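Long-range contacts in esterase (Sinorhizobium meliloti 1021, PDB 4TX1), which is a carbohydrate acetylesterase of the SGNH hydrolase family and probably cleaves acetyl ester bonds: residues Y67-A72 with P106-T111; G100-K105 with A159-G164; N77-L82 with I119-N124. All blocks are in the same frame, centred on the assembly; numbering follows the deposited sequence.

Contact 1 of 3, residues Y67-A72 with P106-T111; sequences YDDHLA and PIIHGT
I107 meets L71 tip to tip, their CD1 methyls 3.5 Å apart, at the end of a contact in which two loops join through apolar and aromatic side chains. Next along the chain, I108 uses both its branches. CG2 packs 3.6 Å from Y67 CB, while CD1 lies 3.7 Å from D69 CB and equally close to the carbonyl oxygen of D68. D69 itself forms an Asx turn, its OD1 accepting from L71 N (3.0 Å) nearly in line with the C-O bond, and its other oxygen pairs with R76. H109 follows, its CG set between its backbone N and carbonyl carbon (chi1 56°), which turns the imidazole toward Y67. The ring presents an edge to the face of Y67, the planes at 61° in a T-shaped pair, and ND1 sits 3.4 Å above the centre of the tyrosine ring. Beyond it, a weak bond from H109 NE2 to T111 O ties the imidazole to its own loop. Y67 OH is bonded to the backbone oxygen of G114, so an alanine here would probably leave that oxygen without its phenolic mate and the imidazole free to tilt. The first loop runs between strand 53-59 and helix 78-89, the second between strand 94-98 and helix 112-127, which T111 caps at its start through OG1 to G114 N.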
ATOM      1  N   TYR A  67      10.373  10.152   0.740  1.00 11.95           N
ATOM      2  CA  TYR A  67       9.628  10.168   2.015  1.00 12.77           C
ATOM      3  C   TYR A  67       8.153  10.397   1.805  1.00 12.19           C
ATOM      4  O   TYR A  67       7.718  11.191   1.027  1.00 11.28           O
ATOM      5  CB  TYR A  67      10.236  11.192   2.955  1.00 13.64           C
ATOM      6  CG  TYR A  67      11.722  10.967   3.200  1.00 12.25           C
ATOM      7  CD1 TYR A  67      12.178  10.024   4.163  1.00 14.88           C
ATOM      8  CD2 TYR A  67      12.654  11.592   2.434  1.00 12.30           C
ATOM      9  CE1 TYR A  67      13.515   9.758   4.288  1.00 14.28           C
ATOM     10  CE2 TYR A  67      14.027  11.270   2.553  1.00 12.95           C
ATOM     11  CZ  TYR A  67      14.432  10.379   3.515  1.00 15.00           C
ATOM     12  OH  TYR A  67      15.781  10.173   3.664  1.00 15.92           O
ATOM     13  N   ASP A  68       7.331   9.726   2.596  1.00 12.51           N
ATOM     14  CA  ASP A  68       5.909   9.870   2.469  1.00 12.91           C
ATOM     15  C   ASP A  68       5.399  11.202   3.044  1.00 12.59           C
ATOM     16  O   ASP A  68       5.871  11.698   4.089  1.00 15.24           O
ATOM     17  CB  ASP A  68       5.261   8.789   3.322  1.00 15.17           C
ATOM     18  CG  ASP A  68       5.540   7.394   2.802  1.00 21.76           C
ATOM     19  OD1 ASP A  68       5.624   7.223   1.551  1.00 16.65           O
ATOM     20  OD2 ASP A  68       5.795   6.497   3.727  1.00 26.65           O
ATOM     21  N   ASP A  69       4.414  11.738   2.390  1.00 12.44           N
ATOM     22  CA  ASP A  69       3.691  12.940   2.792  1.00 12.50           C
ATOM     23  C   ASP A  69       2.296  12.833   2.300  1.00 13.47           C
ATOM     24  O   ASP A  69       2.048  12.817   1.094  1.00 13.91           O
ATOM     25  CB  ASP A  69       4.423  14.198   2.294  1.00 12.51           C
ATOM     26  CG  ASP A  69       3.710  15.481   2.660  1.00 16.64           C
ATOM     27  OD1 ASP A  69       2.557  15.382   3.007  1.00 20.35           O
ATOM     28  OD2 ASP A  69       4.277  16.618   2.519  1.00 14.32           O
ATOM     29  N   HIS A  70       1.327  12.664   3.222  1.00 12.78           N
ATOM     30  CA  HIS A  70      -0.073  12.375   2.903  1.00 13.45           C
ATOM     31  C   HIS A  70      -0.965  13.609   3.019  1.00 13.11           C
ATOM     32  O   HIS A  70      -2.174  13.539   3.121  1.00 15.01           O
ATOM     33  CB  HIS A  70      -0.613  11.257   3.822  1.00 16.09           C
ATOM     34  CG  HIS A  70       0.225  10.031   3.850  1.00 15.69           C
ATOM     35  ND1 HIS A  70       0.424   9.225   2.741  1.00 20.96           N
ATOM     36  CD2 HIS A  70       0.979   9.498   4.844  1.00 15.91           C
ATOM     37  CE1 HIS A  70       1.212   8.208   3.084  1.00 19.84           C
ATOM     38  NE2 HIS A  70       1.517   8.336   4.365  1.00 17.25           N
ATOM     39  N   LEU A  71      -0.356  14.783   2.972  1.00 11.81           N
ATOM     40  CA  LEU A  71      -1.077  16.015   3.140  1.00 11.50           C
ATOM     41  C   LEU A  71      -1.726  16.657   1.910  1.00 13.99           C
ATOM     42  O   LEU A  71      -2.446  17.703   2.012  1.00 13.92           O
ATOM     43  CB  LEU A  71      -0.161  17.051   3.848  1.00 13.18           C
ATOM     44  CG  LEU A  71       0.309  16.675   5.242  1.00 13.69           C
ATOM     45  CD1 LEU A  71       1.386  17.656   5.750  1.00 14.68           C
ATOM     46  CD2 LEU A  71      -0.864  16.564   6.222  1.00 13.98           C
ATOM     47  N   ALA A  72      -1.596  16.018   0.785  1.00 11.93           N
ATOM     48  CA  ALA A  72      -2.207  16.513  -0.439  1.00 12.34           C
ATOM     49  C   ALA A  72      -2.784  15.394  -1.290  1.00 12.79           C
ATOM     50  O   ALA A  72      -2.688  14.186  -0.946  1.00 12.58           O
ATOM     51  CB  ALA A  72      -1.142  17.323  -1.207  1.00 13.97           C
ATOM     52  N   PRO A 106      10.558  19.685   8.957  1.00 15.90           N
ATOM     53  CA  PRO A 106      10.654  18.756  10.097  1.00 16.60           C
ATOM     54  C   PRO A 106       9.751  17.557  10.067  1.00 16.37           C
ATOM     55  O   PRO A 106      10.162  16.462  10.468  1.00 17.77           O
ATOM     56  CB  PRO A 106      10.298  19.667  11.290  1.00 18.43           C
ATOM     57  CG  PRO A 106      10.864  21.025  10.886  1.00 19.00           C
ATOM     58  CD  PRO A 106      10.653  21.108   9.396  1.00 17.02           C
ATOM     59  N   ILE A 107       8.547  17.716   9.599  1.00 14.81           N
ATOM     60  CA  ILE A 107       7.616  16.608   9.513  1.00 15.54           C
ATOM     61  C   ILE A 107       8.179  15.553   8.554  1.00 17.45           C
ATOM     62  O   ILE A 107       7.802  14.386   8.743  1.00 20.15           O
ATOM     63  CB  ILE A 107       6.173  16.945   9.141  1.00 17.71           C
ATOM     64  CG1 ILE A 107       6.057  17.620   7.780  1.00 20.13           C
ATOM     65  CG2 ILE A 107       5.544  17.871  10.271  1.00 18.65           C
ATOM     66  CD1 ILE A 107       4.613  17.655   7.148  1.00 20.88           C
ATOM     67  N   ILE A 108       9.032  15.924   7.583  1.00 15.58           N
ATOM     68  CA  ILE A 108       9.572  14.939   6.633  1.00 12.37           C
ATOM     69  C   ILE A 108      10.823  14.315   7.196  1.00 14.06           C
ATOM     70  O   ILE A 108      10.933  13.080   7.317  1.00 14.23           O
ATOM     71  CB  ILE A 108       9.727  15.533   5.217  1.00 12.07           C
ATOM     72  CG1 ILE A 108       8.409  16.132   4.707  1.00 12.49           C
ATOM     73  CG2 ILE A 108      10.394  14.497   4.295  1.00 12.54           C
ATOM     74  CD1 ILE A 108       7.246  15.118   4.559  1.00 12.77           C
ATOM     75  N   HIS A 109      11.773  15.167   7.571  1.00 13.28           N
ATOM     76  CA  HIS A 109      12.847  14.823   8.492  1.00 15.40           C
ATOM     77  C   HIS A 109      13.718  16.035   8.763  1.00 14.56           C
ATOM     78  O   HIS A 109      14.357  16.086   9.848  1.00 16.21           O
ATOM     79  CB  HIS A 109      13.722  13.655   7.961  1.00 13.83           C
ATOM     80  CG  HIS A 109      14.319  13.892   6.598  1.00 13.72           C
ATOM     81  ND1 HIS A 109      13.803  13.391   5.409  1.00 15.48           N
ATOM     82  CD2 HIS A 109      15.376  14.634   6.255  1.00 11.81           C
ATOM     83  CE1 HIS A 109      14.529  13.830   4.391  1.00 10.26           C
ATOM     84  NE2 HIS A 109      15.495  14.580   4.884  1.00 17.65           N
ATOM     85  N   GLY A 110      13.830  16.954   7.813  1.00 14.25           N
ATOM     86  CA  GLY A 110      14.469  18.245   8.009  1.00 15.78           C
ATOM     87  C   GLY A 110      15.969  18.266   7.816  1.00 19.06           C
ATOM     88  O   GLY A 110      16.614  19.277   8.122  1.00 25.77           O
ATOM     89  N   THR A 111      16.549  17.183   7.317  1.00 16.96           N
ATOM     90  CA  THR A 111      17.998  17.065   7.239  1.00 17.50           C
ATOM     91  C   THR A 111      18.564  17.040   5.812  1.00 18.77           C
ATOM     92  O   THR A 111      18.087  16.343   4.930  1.00 16.11           O
ATOM     93  CB  THR A 111      18.552  15.838   8.025  1.00 17.92           C
ATOM     94  OG1 THR A 111      18.111  14.591   7.413  1.00 17.18           O
ATOM     95  CG2 THR A 111      18.049  15.793   9.527  1.00 19.45           C
TER

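Contact 2 of 3, residues G100-K105 with A159-G164; sequences GSNDMK and AMFAGG
K105 sets its CG methylene over one face of the F161 ring, the methylenes of a lysine serving here as hydrocarbon. CG stands 4.0 Å from the ring centroid of F161 and 28° off its normal, a CH-pi contact, and further along K105 CE comes down beside F161 CZ, at 3.6 Å. Between them K105 CD is anti to CA (chi2 174°), which puts it 3.9 Å from M160 SD; the rest of the chain is also extended. M160 crosses the lysine obliquely, and its carbonyl oxygen receives a CA-H...O contact from K105. At the edge of the phenyl ring S101 O lies in the ring plane, 3.4 Å from F161 CE1. M104 CB packs 4.1 Å from G164 CA, and a side chain on G164 would press on this methylene and clash with F161 O.

The second shell fixes both partners. A type II turn from F161 to G164 is closed by the bond from G164 N to F161 O, 2.8 Å, with G163 taking the positive phi usual for its place in such a turn. In segment 100-105, the 3-10 turn 102-104 shapes the loop, K105 NZ makes a weak bond to N102 OD1, and N102 ND2 is bonded to the carbonyl oxygen of R63. N102 also lies near a presumed Ser-His-Asp triad, and G100-D103 fits the Gly-X-Asn-Asp block of SGNH hydrolases, whose asparagine commonly contributes to the oxyanion hole.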
ATOM      1  N   GLY A 100      14.729  18.303  -2.798  1.00 12.29           N
ATOM      2  CA  GLY A 100      15.274  18.428  -1.455  1.00 13.40           C
ATOM      3  C   GLY A 100      14.656  19.507  -0.609  1.00 12.81           C
ATOM      4  O   GLY A 100      14.796  19.466   0.621  1.00 12.44           O
ATOM      5  N   SER A 101      14.034  20.522  -1.221  1.00 12.89           N
ATOM      6  CA  SER A 101      13.401  21.586  -0.446  1.00 14.06           C
ATOM      7  C   SER A 101      12.350  21.059   0.522  1.00 13.70           C
ATOM      8  O   SER A 101      12.321  21.450   1.676  1.00 14.94           O
ATOM      9  CB  SER A 101      12.802  22.633  -1.395  1.00 15.11           C
ATOM     10  OG  SER A 101      13.822  23.312  -2.165  1.00 15.65           O
ATOM     11  N   ASN A 102      11.559  20.044   0.090  1.00 12.83           N
ATOM     12  CA  ASN A 102      10.530  19.538   0.982  1.00 11.67           C
ATOM     13  C   ASN A 102      11.064  18.641   2.072  1.00 11.31           C
ATOM     14  O   ASN A 102      10.472  18.506   3.122  1.00 13.52           O
ATOM     15  CB  ASN A 102       9.411  18.876   0.175  1.00 12.37           C
ATOM     16  CG  ASN A 102       8.639  19.871  -0.655  1.00 12.98           C
ATOM     17  OD1 ASN A 102       8.047  20.779  -0.078  1.00 15.76           O
ATOM     18  ND2 ASN A 102       8.660  19.765  -1.957  1.00 11.32           N
ATOM     19  N   ASP A 103      12.220  18.077   1.790  1.00 11.52           N
ATOM     20  CA  ASP A 103      12.939  17.284   2.784  1.00 12.59           C
ATOM     21  C   ASP A 103      13.404  18.162   3.975  1.00 14.63           C
ATOM     22  O   ASP A 103      13.675  17.651   5.075  1.00 14.11           O
ATOM     23  CB  ASP A 103      14.165  16.576   2.235  1.00 12.63           C
ATOM     24  CG  ASP A 103      13.849  15.434   1.292  1.00 14.38           C
ATOM     25  OD1 ASP A 103      13.119  15.726   0.281  1.00 13.71           O
ATOM     26  OD2 ASP A 103      14.429  14.294   1.395  1.00 14.53           O
ATOM     27  N   MET A 104      13.432  19.501   3.768  1.00 12.68           N
ATOM     28  CA  MET A 104      13.805  20.402   4.878  1.00 14.50           C
ATOM     29  C   MET A 104      12.724  20.638   5.915  1.00 15.49           C
ATOM     30  O   MET A 104      12.981  21.198   6.981  1.00 16.55           O
ATOM     31  CB  MET A 104      14.251  21.760   4.242  1.00 15.13           C
ATOM     32  CG  MET A 104      15.331  21.671   3.203  1.00 14.60           C
ATOM     33  SD  MET A 104      16.917  21.043   3.904  1.00 17.74           S
ATOM     34  CE  MET A 104      16.898  19.294   3.570  1.00 15.95           C
ATOM     35  N   LYS A 105      11.500  20.160   5.640  1.00 12.58           N
ATOM     36  CA  LYS A 105      10.426  20.174   6.589  1.00 13.77           C
ATOM     37  C   LYS A 105      10.643  19.218   7.703  1.00 14.13           C
ATOM     38  O   LYS A 105      10.855  18.026   7.469  1.00 13.63           O
ATOM     39  CB  LYS A 105       9.109  19.730   5.884  1.00 12.99           C
ATOM     40  CG  LYS A 105       8.667  20.646   4.756  1.00 13.35           C
ATOM     41  CD  LYS A 105       7.464  19.995   4.070  1.00 13.74           C
ATOM     42  CE  LYS A 105       6.902  20.859   2.966  1.00 13.51           C
ATOM     43  NZ  LYS A 105       5.732  20.239   2.192  1.00 12.71           N
ATOM     44  N   ALA A 159       7.265  27.952  10.090  1.00 16.64           N
ATOM     45  CA  ALA A 159       7.029  26.752  10.892  1.00 16.66           C
ATOM     46  C   ALA A 159       7.205  25.527  10.112  1.00 16.19           C
ATOM     47  O   ALA A 159       7.864  24.577  10.541  1.00 16.35           O
ATOM     48  CB  ALA A 159       5.618  26.775  11.540  1.00 16.57           C
ATOM     49  N   MET A 160       6.591  25.532   8.932  1.00 16.95           N
ATOM     50  CA  MET A 160       6.614  24.307   8.038  1.00 16.78           C
ATOM     51  C   MET A 160       8.057  23.907   7.725  1.00 16.93           C
ATOM     52  O   MET A 160       8.363  22.735   7.648  1.00 15.29           O
ATOM     53  CB  MET A 160       5.865  24.550   6.763  1.00 17.52           C
ATOM     54  CG  MET A 160       5.960  23.442   5.740  1.00 22.42           C
ATOM     55  SD  MET A 160       5.056  21.971   6.355  1.00 35.12           S
ATOM     56  CE  MET A 160       3.607  22.223   5.385  1.00 25.32           C
ATOM     57  N   PHE A 161       8.946  24.888   7.558  1.00 16.71           N
ATOM     58  CA  PHE A 161      10.318  24.673   7.160  1.00 16.25           C
ATOM     59  C   PHE A 161      11.279  25.125   8.240  1.00 17.41           C
ATOM     60  O   PHE A 161      12.464  25.396   7.939  1.00 17.68           O
ATOM     61  CB  PHE A 161      10.620  25.428   5.837  1.00 15.95           C
ATOM     62  CG  PHE A 161       9.864  24.924   4.637  1.00 15.30           C
ATOM     63  CD1 PHE A 161      10.414  23.884   3.832  1.00 15.60           C
ATOM     64  CD2 PHE A 161       8.619  25.448   4.273  1.00 14.65           C
ATOM     65  CE1 PHE A 161       9.762  23.421   2.707  1.00 16.08           C
ATOM     66  CE2 PHE A 161       7.985  24.948   3.131  1.00 14.69           C
ATOM     67  CZ  PHE A 161       8.570  23.943   2.362  1.00 16.07           C
ATOM     68  N   ALA A 162      10.855  25.034   9.499  1.00 17.13           N
ATOM     69  CA  ALA A 162      11.717  25.424  10.619  1.00 18.20           C
ATOM     70  C   ALA A 162      13.071  24.699  10.579  1.00 20.03           C
ATOM     71  O   ALA A 162      13.168  23.459  10.457  1.00 19.88           O
ATOM     72  CB  ALA A 162      10.974  25.194  11.953  1.00 20.48           C
ATOM     73  N   GLY A 163      14.160  25.437  10.660  1.00 20.94           N
ATOM     74  CA  GLY A 163      15.537  24.827  10.586  1.00 20.77           C
ATOM     75  C   GLY A 163      16.094  24.695   9.171  1.00 21.82           C
ATOM     76  O   GLY A 163      17.275  24.385   8.939  1.00 20.07           O
ATOM     77  N   GLY A 164      15.247  24.914   8.185  1.00 17.46           N
ATOM     78  CA  GLY A 164      15.565  24.646   6.780  1.00 17.16           C
ATOM     79  C   GLY A 164      16.553  25.564   6.151  1.00 18.31           C
ATOM     80  O   GLY A 164      17.172  25.242   5.164  1.00 17.64           O
TER

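Contact 3 of 3, residues N77-L82 with I119-N124; sequences NGARVL and IERLVN
The helix that brings L122 up to A79 is held by the backbone bond from V123 N to I119 O, at 2.8 Å the shortest polar bond within the two segments. Across the interface the contact is apolar and turns on one methyl, L122 CD2. That methyl presses on the neighbouring helix at its backbone, 3.4 Å from A79 CA and 3.7 Å from G78 C, and it lies 3.8 Å from A79 CB. It thus rests against main chain, where a glycine and an alanine put little in its way. The segments 78-82 and 119-124 run almost parallel, at 11°, with their axes 9.7 Å apart at closest approach. This is the layering of the three-layer alpha/beta/alpha fold of SGNH hydrolases, in which helices joining parallel strands pack side by side against the sheet. L82 lies against L122. Its CG is anti to the backbone N (chi1 177°), turned to the other helix; from it L82 CD2 lies 3.8 Å from L122 O and 4.0 Å from L122 CD2. On the sheet side L82 also touches Y19 of strand 14-20, while V123 leans on I141 and I143 of strand 140-145. R121 borders the leucine contact with its methylene CG, 4.2 Å from A79 CB, and carries its polar end to another chain, where NE makes a weak bond to the carbonyl oxygen of H70 of a neighbouring subunit.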
ATOM      1  N   ASN A  77       5.865  11.033  -2.436  1.00 10.95           N
ATOM      2  CA  ASN A  77       7.142  10.335  -2.256  1.00 10.00           C
ATOM      3  C   ASN A  77       7.834  10.164  -3.618  1.00 10.00           C
ATOM      4  O   ASN A  77       7.362   9.516  -4.517  1.00 10.48           O
ATOM      5  CB  ASN A  77       6.853   8.929  -1.630  1.00 10.48           C
ATOM      6  CG  ASN A  77       8.088   8.154  -1.255  1.00 11.67           C
ATOM      7  OD1 ASN A  77       8.088   7.484  -0.118  1.00 14.26           O
ATOM      8  ND2 ASN A  77       9.065   8.098  -2.103  1.00  8.60           N
ATOM      9  N   GLY A  78       8.972  10.862  -3.769  1.00 10.40           N
ATOM     10  CA  GLY A  78       9.573  10.893  -5.089  1.00 10.09           C
ATOM     11  C   GLY A  78      10.004   9.526  -5.548  1.00 10.11           C
ATOM     12  O   GLY A  78       9.866   9.202  -6.701  1.00 10.68           O
ATOM     13  N   ALA A  79      10.484   8.713  -4.633  1.00 11.24           N
ATOM     14  CA  ALA A  79      10.996   7.410  -4.994  1.00 12.31           C
ATOM     15  C   ALA A  79       9.888   6.440  -5.358  1.00 12.32           C
ATOM     16  O   ALA A  79      10.050   5.628  -6.262  1.00 13.87           O
ATOM     17  CB  ALA A  79      11.819   6.863  -3.851  1.00 12.03           C
ATOM     18  N   ARG A  80       8.760   6.476  -4.670  1.00 12.46           N
ATOM     19  CA  ARG A  80       7.649   5.563  -4.991  1.00 12.56           C
ATOM     20  C   ARG A  80       7.066   5.811  -6.369  1.00 12.44           C
ATOM     21  O   ARG A  80       6.701   4.893  -7.072  1.00 14.20           O
ATOM     22  CB  ARG A  80       6.542   5.609  -3.906  1.00 13.80           C
ATOM     23  CG  ARG A  80       5.444   4.555  -4.220  1.00 16.54           C
ATOM     24  CD  ARG A  80       4.701   4.265  -2.862  1.00 19.20           C
ATOM     25  NE  ARG A  80       4.319   5.533  -2.212  1.00 20.93           N
ATOM     26  CZ  ARG A  80       4.549   5.870  -0.992  1.00 18.67           C
ATOM     27  NH1 ARG A  80       5.104   4.965  -0.116  1.00 20.57           N
ATOM     28  NH2 ARG A  80       4.143   7.086  -0.584  1.00 19.23           N
ATOM     29  N   VAL A  81       6.991   7.090  -6.750  1.00 10.12           N
ATOM     30  CA  VAL A  81       6.435   7.551  -7.987  1.00 10.07           C
ATOM     31  C   VAL A  81       7.392   7.395  -9.174  1.00  9.17           C
ATOM     32  O   VAL A  81       6.973   7.215 -10.332  1.00 10.24           O
ATOM     33  CB  VAL A  81       5.817   8.922  -7.852  1.00 10.08           C
ATOM     34  CG1 VAL A  81       5.385   9.506  -9.224  1.00 12.25           C
ATOM     35  CG2 VAL A  81       4.654   8.854  -6.855  1.00 11.78           C
ATOM     36  N   LEU A  82       8.666   7.488  -8.914  1.00 10.54           N
ATOM     37  CA  LEU A  82       9.573   7.686 -10.066  1.00 10.38           C
ATOM     38  C   LEU A  82       9.560   6.557 -11.103  1.00 11.54           C
ATOM     39  O   LEU A  82       9.495   6.838 -12.274  1.00 11.44           O
ATOM     40  CB  LEU A  82      11.004   7.884  -9.560  1.00 20.00           C
ATOM     41  CG  LEU A  82      12.086   8.033 -10.632  1.00 20.00           C
ATOM     42  CD1 LEU A  82      11.843   9.280 -11.469  1.00 20.00           C
ATOM     43  CD2 LEU A  82      13.469   8.068 -10.000  1.00 20.00           C
ATOM     44  N   ILE A 119      18.192  11.341  -2.766  1.00 13.07           N
ATOM     45  CA  ILE A 119      18.659  11.449  -4.158  1.00 12.10           C
ATOM     46  C   ILE A 119      19.411  10.202  -4.602  1.00 11.87           C
ATOM     47  O   ILE A 119      19.249   9.737  -5.741  1.00 13.86           O
ATOM     48  CB  ILE A 119      19.580  12.694  -4.331  1.00 12.05           C
ATOM     49  CG1 ILE A 119      18.803  14.012  -4.051  1.00 13.01           C
ATOM     50  CG2 ILE A 119      20.187  12.725  -5.735  1.00 13.32           C
ATOM     51  CD1 ILE A 119      17.662  14.331  -5.006  1.00 13.68           C
ATOM     52  N   GLU A 120      20.219   9.666  -3.705  1.00 13.62           N
ATOM     53  CA  GLU A 120      20.899   8.404  -3.940  1.00 13.92           C
ATOM     54  C   GLU A 120      19.969   7.280  -4.349  1.00 12.79           C
ATOM     55  O   GLU A 120      20.206   6.540  -5.307  1.00 14.49           O
ATOM     56  CB  GLU A 120      21.799   8.055  -2.796  1.00 15.31           C
ATOM     57  CG  GLU A 120      22.626   6.789  -3.011  1.00 17.08           C
ATOM     58  CD  GLU A 120      23.573   6.545  -1.865  1.00 23.23           C
ATOM     59  OE1 GLU A 120      24.587   5.897  -2.109  1.00 31.10           O
ATOM     60  OE2 GLU A 120      23.334   6.947  -0.727  1.00 23.33           O
ATOM     61  N   ARG A 121      18.875   7.190  -3.641  1.00 13.28           N
ATOM     62  CA  ARG A 121      17.874   6.200  -3.985  1.00 12.95           C
ATOM     63  C   ARG A 121      17.270   6.457  -5.386  1.00 12.24           C
ATOM     64  O   ARG A 121      17.126   5.553  -6.123  1.00 13.06           O
ATOM     65  CB  ARG A 121      16.784   6.157  -2.935  1.00 20.00           C
ATOM     66  CG  ARG A 121      15.635   5.266  -3.306  1.00 20.00           C
ATOM     67  CD  ARG A 121      15.993   3.807  -3.272  1.00 20.00           C
ATOM     68  NE  ARG A 121      14.806   2.996  -3.350  1.00 20.00           N
ATOM     69  CZ  ARG A 121      14.691   1.896  -4.042  1.00 20.00           C
ATOM     70  NH1 ARG A 121      15.689   1.444  -4.739  1.00 20.00           N
ATOM     71  NH2 ARG A 121      13.537   1.308  -4.055  1.00 20.00           N
ATOM     72  N   LEU A 122      16.936   7.716  -5.695  1.00 11.79           N
ATOM     73  CA  LEU A 122      16.417   8.061  -6.976  1.00 11.66           C
ATOM     74  C   LEU A 122      17.412   7.685  -8.078  1.00 12.64           C
ATOM     75  O   LEU A 122      17.038   7.172  -9.120  1.00 12.64           O
ATOM     76  CB  LEU A 122      16.014   9.546  -7.061  1.00 11.83           C
ATOM     77  CG  LEU A 122      14.939   9.981  -6.053  1.00 11.95           C
ATOM     78  CD1 LEU A 122      14.674  11.489  -6.249  1.00 12.95           C
ATOM     79  CD2 LEU A 122      13.635   9.205  -6.173  1.00 13.84           C
ATOM     80  N   VAL A 123      18.695   7.976  -7.844  1.00 13.42           N
ATOM     81  CA  VAL A 123      19.701   7.636  -8.877  1.00 13.67           C
ATOM     82  C   VAL A 123      19.634   6.139  -9.126  1.00 13.76           C
ATOM     83  O   VAL A 123      19.660   5.681 -10.267  1.00 14.10           O
ATOM     84  CB  VAL A 123      21.127   8.093  -8.458  1.00 13.32           C
ATOM     85  CG1 VAL A 123      22.140   7.533  -9.472  1.00 15.81           C
ATOM     86  CG2 VAL A 123      21.111   9.638  -8.395  1.00 14.78           C
ATOM     87  N   ASN A 124      19.645   5.364  -8.056  1.00 13.79           N
ATOM     88  CA  ASN A 124      19.620   3.887  -8.213  1.00 15.77           C
ATOM     89  C   ASN A 124      18.354   3.362  -8.920  1.00 15.57           C
ATOM     90  O   ASN A 124      18.432   2.395  -9.675  1.00 14.62           O
ATOM     91  CB  ASN A 124      19.774   3.226  -6.834  1.00 17.30           C
ATOM     92  CG  ASN A 124      21.218   3.348  -6.312  1.00 25.04           C
ATOM     93  OD1 ASN A 124      22.193   3.141  -7.098  1.00 31.58           O
ATOM     94  ND2 ASN A 124      21.374   3.725  -5.050  1.00 25.80           N
TER

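Contact 3 belongs to the layer of helices against the parallel sheet, and its chemistry is correspondingly plain: aliphatic methyls on backbone. Contacts 1 and 2 share the loop after strand 94-98, which meets the loop after strand 53-59 in one and the end of helix 155-160 in the other; both rely on aromatic faces, with polar groups at their margins. They touch directly, G110 N approaching D103 O at 2.8 Å, a probable hydrogen bond. Contacts 2 and 3 are buried, contact 1 partly so; each also meets at least one other subunit. A salt bridge from D68 to R80 ties contact 1 to contact 3; contacts 2 and 3 do not touch, their nearest atoms being about 5 Å apart.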